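Local structure of L-lysine 6-monooxygenase involved in desferrioxamine biosynthesis (Erwinia amylovora CFBP1430, 5O8P) at the interface of chains A and B. The protein catalyses the FAD- and NADPH-dependent N-hydroxylation of cadaverine, a step in the biosynthesis of the siderophore desferrioxamine. Residues are numbered along the deposited sequence; one frame, centred on the assembly and turned at random. Chains: chain A/B, L-lysine 6-monooxygenase involved in desferrioxamine biosynthesis.

Contact 1: the interface of chains A and B. Residues chain A 61-62, 78, 91, 94-96; chain B 61-62, 94-96.
The loop that follows helix 87-93 in each chain, residues 94 to 96, meets its own copy across a local two-fold axis, flanked by residues 61 and 62 of both chains and by A:Leu78 and A:Tyr91 from helices 77-83 and 87-93. In this flavin-dependent N-hydroxylase of the lysine/ornithine monooxygenase family, the patch is an aromatic-centred junction with no polar bond crossing it. A:Phe96 and B:Phe96 point toward each other and stack, offset, with ring centroids 3.7 Å apart and planes inclined by 23°. The opposite face of each ring is taken by the partner's glutamate: B:Glu94 CG, a methylene carbon, lies 3.8 Å from A:Phe96 CD2, over the rim. Each phenylalanine is thus sandwiched between an aromatic ring and an aliphatic stem of the other chain. A:Glu94 sets its CG anti to the backbone N (chi1 -166°) and runs on extended, antiparallel alongside B:Phe96. A:Phe61 and B:Phe61 meet tip to tip, CZ to CZ at 3.7 Å. Their CG atoms are wedged between N and the carbonyl carbon (chi1 67°), and A:Phe96 CE1 comes in plane to the edge of the B:Phe61 ring. Within each chain the sulfur of Met62 lies above one face of Phe61. At the margin the bent B:Met62 chain puts its methyl CE 4.0 Å from A:Tyr91 CA, while the side chain as a whole runs roughly perpendicular to A:Leu78, CG facing CD2 at 4.2 Å.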
# COMPACT_ATOMS: atom_id res chain seq x y z
N PHE A 61 12.84 8.25 9.23
CA PHE A 61 13.35 9.44 9.93
C PHE A 61 14.08 9.18 11.25
O PHE A 61 14.86 10.02 11.66
CB PHE A 61 12.26 10.50 10.13
CG PHE A 61 11.16 10.09 11.07
CD1 PHE A 61 11.34 10.14 12.45
CD2 PHE A 61 9.92 9.68 10.57
CE1 PHE A 61 10.31 9.78 13.31
CE2 PHE A 61 8.90 9.32 11.43
CZ PHE A 61 9.09 9.38 12.79
N MET A 62 13.85 8.06 11.90
CA MET A 62 14.61 7.66 13.09
C MET A 62 16.10 7.52 12.81
O MET A 62 16.91 7.57 13.72
CB MET A 62 14.10 6.34 13.68
CG MET A 62 12.68 6.40 14.22
SD MET A 62 11.44 6.17 12.93
CE MET A 62 11.44 4.37 12.77
N LEU A 78 12.52 14.86 15.16
CA LEU A 78 11.24 15.20 15.79
C LEU A 78 11.32 16.49 16.59
O LEU A 78 10.39 17.28 16.58
CB LEU A 78 10.74 14.04 16.67
CG LEU A 78 10.19 12.85 15.88
CD1 LEU A 78 9.84 11.73 16.83
CD2 LEU A 78 8.96 13.24 15.06
N TYR A 91 3.09 14.95 11.61
CA TYR A 91 2.26 13.88 12.19
C TYR A 91 1.14 13.50 11.24
O TYR A 91 0.94 12.32 10.98
CB TYR A 91 1.72 14.33 13.56
CG TYR A 91 0.61 13.52 14.23
CD1 TYR A 91 0.91 12.46 15.09
CD2 TYR A 91 -0.72 13.85 14.05
CE1 TYR A 91 -0.08 11.72 15.72
CE2 TYR A 91 -1.74 13.13 14.68
CZ TYR A 91 -1.41 12.06 15.52
OH TYR A 91 -2.41 11.33 16.14
N GLU A 94 2.44 11.64 8.14
CA GLU A 94 2.53 10.21 8.45
C GLU A 94 3.35 9.47 7.37
O GLU A 94 2.88 8.52 6.76
CB GLU A 94 1.13 9.62 8.61
CG GLU A 94 1.05 8.25 9.26
CD GLU A 94 -0.37 7.75 9.37
OE1 GLU A 94 -1.14 8.36 10.14
OE2 GLU A 94 -0.72 6.75 8.69
N ASP A 95 4.56 9.94 7.15
CA ASP A 95 5.45 9.39 6.16
C ASP A 95 6.80 9.23 6.84
O ASP A 95 7.36 10.20 7.36
CB ASP A 95 5.53 10.36 4.99
CG ASP A 95 6.28 9.82 3.76
OD1 ASP A 95 7.10 8.89 3.88
OD2 ASP A 95 6.05 10.37 2.67
N PHE A 96 7.32 8.00 6.83
CA PHE A 96 8.61 7.73 7.44
C PHE A 96 9.79 8.43 6.76
O PHE A 96 10.81 8.67 7.41
CB PHE A 96 8.87 6.21 7.53
CG PHE A 96 8.31 5.57 8.79
CD1 PHE A 96 8.91 5.76 10.03
CD2 PHE A 96 7.17 4.79 8.73
CE1 PHE A 96 8.38 5.20 11.17
CE2 PHE A 96 6.64 4.22 9.87
CZ PHE A 96 7.24 4.42 11.09
N PHE B 61 2.64 6.53 16.42
CA PHE B 61 3.37 6.49 17.70
C PHE B 61 3.80 7.84 18.27
O PHE B 61 4.01 7.93 19.46
CB PHE B 61 4.56 5.55 17.63
CG PHE B 61 5.67 5.98 16.71
CD1 PHE B 61 6.59 6.93 17.12
CD2 PHE B 61 5.83 5.39 15.47
CE1 PHE B 61 7.63 7.31 16.28
CE2 PHE B 61 6.87 5.76 14.63
CZ PHE B 61 7.78 6.71 15.05
N MET B 62 3.93 8.88 17.43
CA MET B 62 4.19 10.23 17.92
C MET B 62 3.10 10.75 18.85
O MET B 62 3.33 11.68 19.62
CB MET B 62 4.36 11.22 16.76
CG MET B 62 5.59 10.97 15.90
SD MET B 62 5.26 9.75 14.62
CE MET B 62 4.39 10.70 13.37
N GLU B 94 9.00 -0.58 10.90
CA GLU B 94 8.59 0.56 10.08
C GLU B 94 7.07 0.66 10.01
O GLU B 94 6.47 0.66 8.95
CB GLU B 94 9.23 0.44 8.69
CG GLU B 94 9.18 1.68 7.82
CD GLU B 94 9.74 1.41 6.43
OE1 GLU B 94 10.97 1.20 6.35
OE2 GLU B 94 8.96 1.43 5.44
N ASP B 95 6.46 0.72 11.18
CA ASP B 95 5.02 0.76 11.30
C ASP B 95 4.69 1.87 12.28
O ASP B 95 5.15 1.84 13.41
CB ASP B 95 4.53 -0.60 11.81
CG ASP B 95 3.01 -0.77 11.74
OD1 ASP B 95 2.25 0.23 11.70
OD2 ASP B 95 2.57 -1.95 11.77
N PHE B 96 3.90 2.83 11.84
CA PHE B 96 3.51 3.94 12.69
C PHE B 96 2.64 3.54 13.89
O PHE B 96 2.63 4.23 14.91
CB PHE B 96 2.82 5.06 11.89
CG PHE B 96 3.79 6.04 11.27
CD1 PHE B 96 4.45 7.00 12.06
CD2 PHE B 96 4.08 5.98 9.93
CE1 PHE B 96 5.35 7.88 11.49
CE2 PHE B 96 4.98 6.87 9.36
CZ PHE B 96 5.61 7.82 10.14

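Contact 2: the interface of chains A and B. Residues chain A 71-74, 78-79; chain B 67, 71-74, 76, 78-79.
Van der Waals packing carries the contact, in which the Pro71-Thr72 turn of each chain fits against the start of helix 77-83 of the other. The methyl of A:Thr72, CG2, sits 3.6 Å from the amide carbon CG of B:Asn79 and also touches B:Pro74 CA, so it is lodged between B:Pro74, in the loop before the helix, and B:Asn79 in its first turn. That methyl is anti to the carbonyl carbon, while OG1 is wedged between N and C (chi1 74°). The two threonines also approach one another, with CB of each near the other's backbone O. The pyrrolidine ring of A:Pro71 lies against the helix backbone, its CG 3.5 Å from B:Leu78 O and its CB 3.8 Å from B:Leu78 CB. A:Leu78 and B:Leu78 lie nearly perpendicular, CD1 to CD1 at 3.8 Å, and A:Leu78 CD1 reaches on to the methyl of B:Thr67.

Hydrogen bonds act within each chain and shape the surface offered to the partner. A:Asn79 ND2 donates to A:Pro74 O at 2.8 Å, nearly straight (170° at H), in the amide plane and onto a carbonyl lone pair. This fixes the amide's rotation, presenting it to the opposing threonine methyl. B:Asn79 N donates to B:Ser76 OG at 2.8 Å, the N-cap bond that closes the start of helix 77-83.

In the fold, the patch spans the loop leading into helix 77-83 and that helix's opening turn, on a projection reaching toward the other subunit.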
# COMPACT_ATOMS: atom_id res chain seq x y z
N PRO A 71 17.11 9.04 21.62
CA PRO A 71 15.89 9.74 21.22
C PRO A 71 15.57 11.00 22.00
O PRO A 71 14.81 11.82 21.50
CB PRO A 71 14.79 8.70 21.48
CG PRO A 71 15.48 7.39 21.41
CD PRO A 71 16.85 7.63 21.96
N THR A 72 16.13 11.15 23.20
CA THR A 72 15.92 12.37 24.00
C THR A 72 16.79 13.56 23.56
O THR A 72 16.57 14.67 24.06
CB THR A 72 16.18 12.16 25.51
OG1 THR A 72 17.59 12.06 25.76
CG2 THR A 72 15.46 10.92 26.04
N SER A 73 17.77 13.33 22.67
CA SER A 73 18.64 14.42 22.21
C SER A 73 17.83 15.51 21.56
O SER A 73 16.89 15.23 20.80
CB SER A 73 19.69 13.95 21.20
OG SER A 73 20.35 15.07 20.60
N PRO A 74 18.20 16.77 21.85
CA PRO A 74 17.52 17.89 21.20
C PRO A 74 17.86 18.03 19.71
O PRO A 74 17.13 18.74 19.01
CB PRO A 74 17.97 19.10 22.02
CG PRO A 74 19.25 18.69 22.63
CD PRO A 74 19.22 17.22 22.81
N LEU A 78 12.52 14.86 15.16
CA LEU A 78 11.24 15.20 15.79
C LEU A 78 11.32 16.49 16.59
O LEU A 78 10.39 17.28 16.58
CB LEU A 78 10.74 14.04 16.67
CG LEU A 78 10.19 12.85 15.88
CD1 LEU A 78 9.84 11.73 16.83
CD2 LEU A 78 8.96 13.24 15.06
N ASN A 79 12.44 16.72 17.27
CA ASN A 79 12.59 17.98 18.00
C ASN A 79 12.73 19.16 17.05
O ASN A 79 12.20 20.23 17.32
CB ASN A 79 13.77 17.95 18.96
CG ASN A 79 13.67 19.04 20.01
OD1 ASN A 79 12.59 19.29 20.56
ND2 ASN A 79 14.80 19.70 20.30
N THR B 67 5.62 13.25 23.15
CA THR B 67 6.31 13.72 21.93
C THR B 67 5.68 14.95 21.23
O THR B 67 6.40 15.77 20.71
CB THR B 67 6.53 12.55 20.92
OG1 THR B 67 7.39 11.57 21.49
CG2 THR B 67 7.17 13.02 19.64
N PRO B 71 9.40 16.29 22.20
CA PRO B 71 10.11 15.11 21.70
C PRO B 71 11.38 14.75 22.45
O PRO B 71 11.83 13.63 22.35
CB PRO B 71 10.47 15.48 20.27
CG PRO B 71 9.48 16.52 19.89
CD PRO B 71 9.18 17.29 21.14
N THR B 72 11.96 15.70 23.19
CA THR B 72 13.16 15.42 24.00
C THR B 72 12.86 14.71 25.34
O THR B 72 13.80 14.30 26.02
CB THR B 72 13.97 16.69 24.34
OG1 THR B 72 13.28 17.46 25.34
CG2 THR B 72 14.23 17.54 23.10
N SER B 73 11.58 14.60 25.72
CA SER B 73 11.22 13.94 26.98
C SER B 73 11.69 12.50 26.99
O SER B 73 11.58 11.79 25.97
CB SER B 73 9.72 13.94 27.23
OG SER B 73 9.41 13.12 28.33
N PRO B 74 12.23 12.06 28.14
CA PRO B 74 12.61 10.65 28.27
C PRO B 74 11.42 9.69 28.34
O PRO B 74 11.62 8.49 28.18
CB PRO B 74 13.43 10.63 29.57
CG PRO B 74 12.96 11.81 30.34
CD PRO B 74 12.50 12.84 29.36
N SER B 76 9.22 9.42 26.05
CA SER B 76 8.80 9.16 24.68
C SER B 76 8.76 7.66 24.39
O SER B 76 9.49 6.87 25.00
CB SER B 76 9.74 9.85 23.68
OG SER B 76 10.94 9.11 23.53
N LEU B 78 9.82 6.39 21.59
CA LEU B 78 11.13 6.10 21.00
C LEU B 78 12.19 5.85 22.05
O LEU B 78 13.03 4.95 21.89
CB LEU B 78 11.57 7.21 20.03
CG LEU B 78 10.84 7.17 18.68
CD1 LEU B 78 11.25 8.33 17.82
CD2 LEU B 78 11.08 5.86 17.93
N ASN B 79 12.16 6.61 23.14
CA ASN B 79 13.12 6.37 24.22
C ASN B 79 12.85 5.06 24.93
O ASN B 79 13.79 4.36 25.30
CB ASN B 79 13.14 7.52 25.23
CG ASN B 79 14.39 7.52 26.08
OD1 ASN B 79 15.49 7.32 25.56
ND2 ASN B 79 14.24 7.76 27.38

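Contact 1 and contact 2 are neighbouring parts of one two-fold interface, the centres of their C-alpha atoms about 13 Å apart. A:Leu78 belongs to both, one methyl branch (CD2) turned toward contact 1 and the other (CD1) toward contact 2, so helix 77-83 links the two patches. With no polar bond across either, cohesion here would come mainly from shape and burial of apolar surface. The deposited assembly is a tetramer, and this pairing may be one of its dimeric building blocks, although the structure alone does not show that it persists in solution.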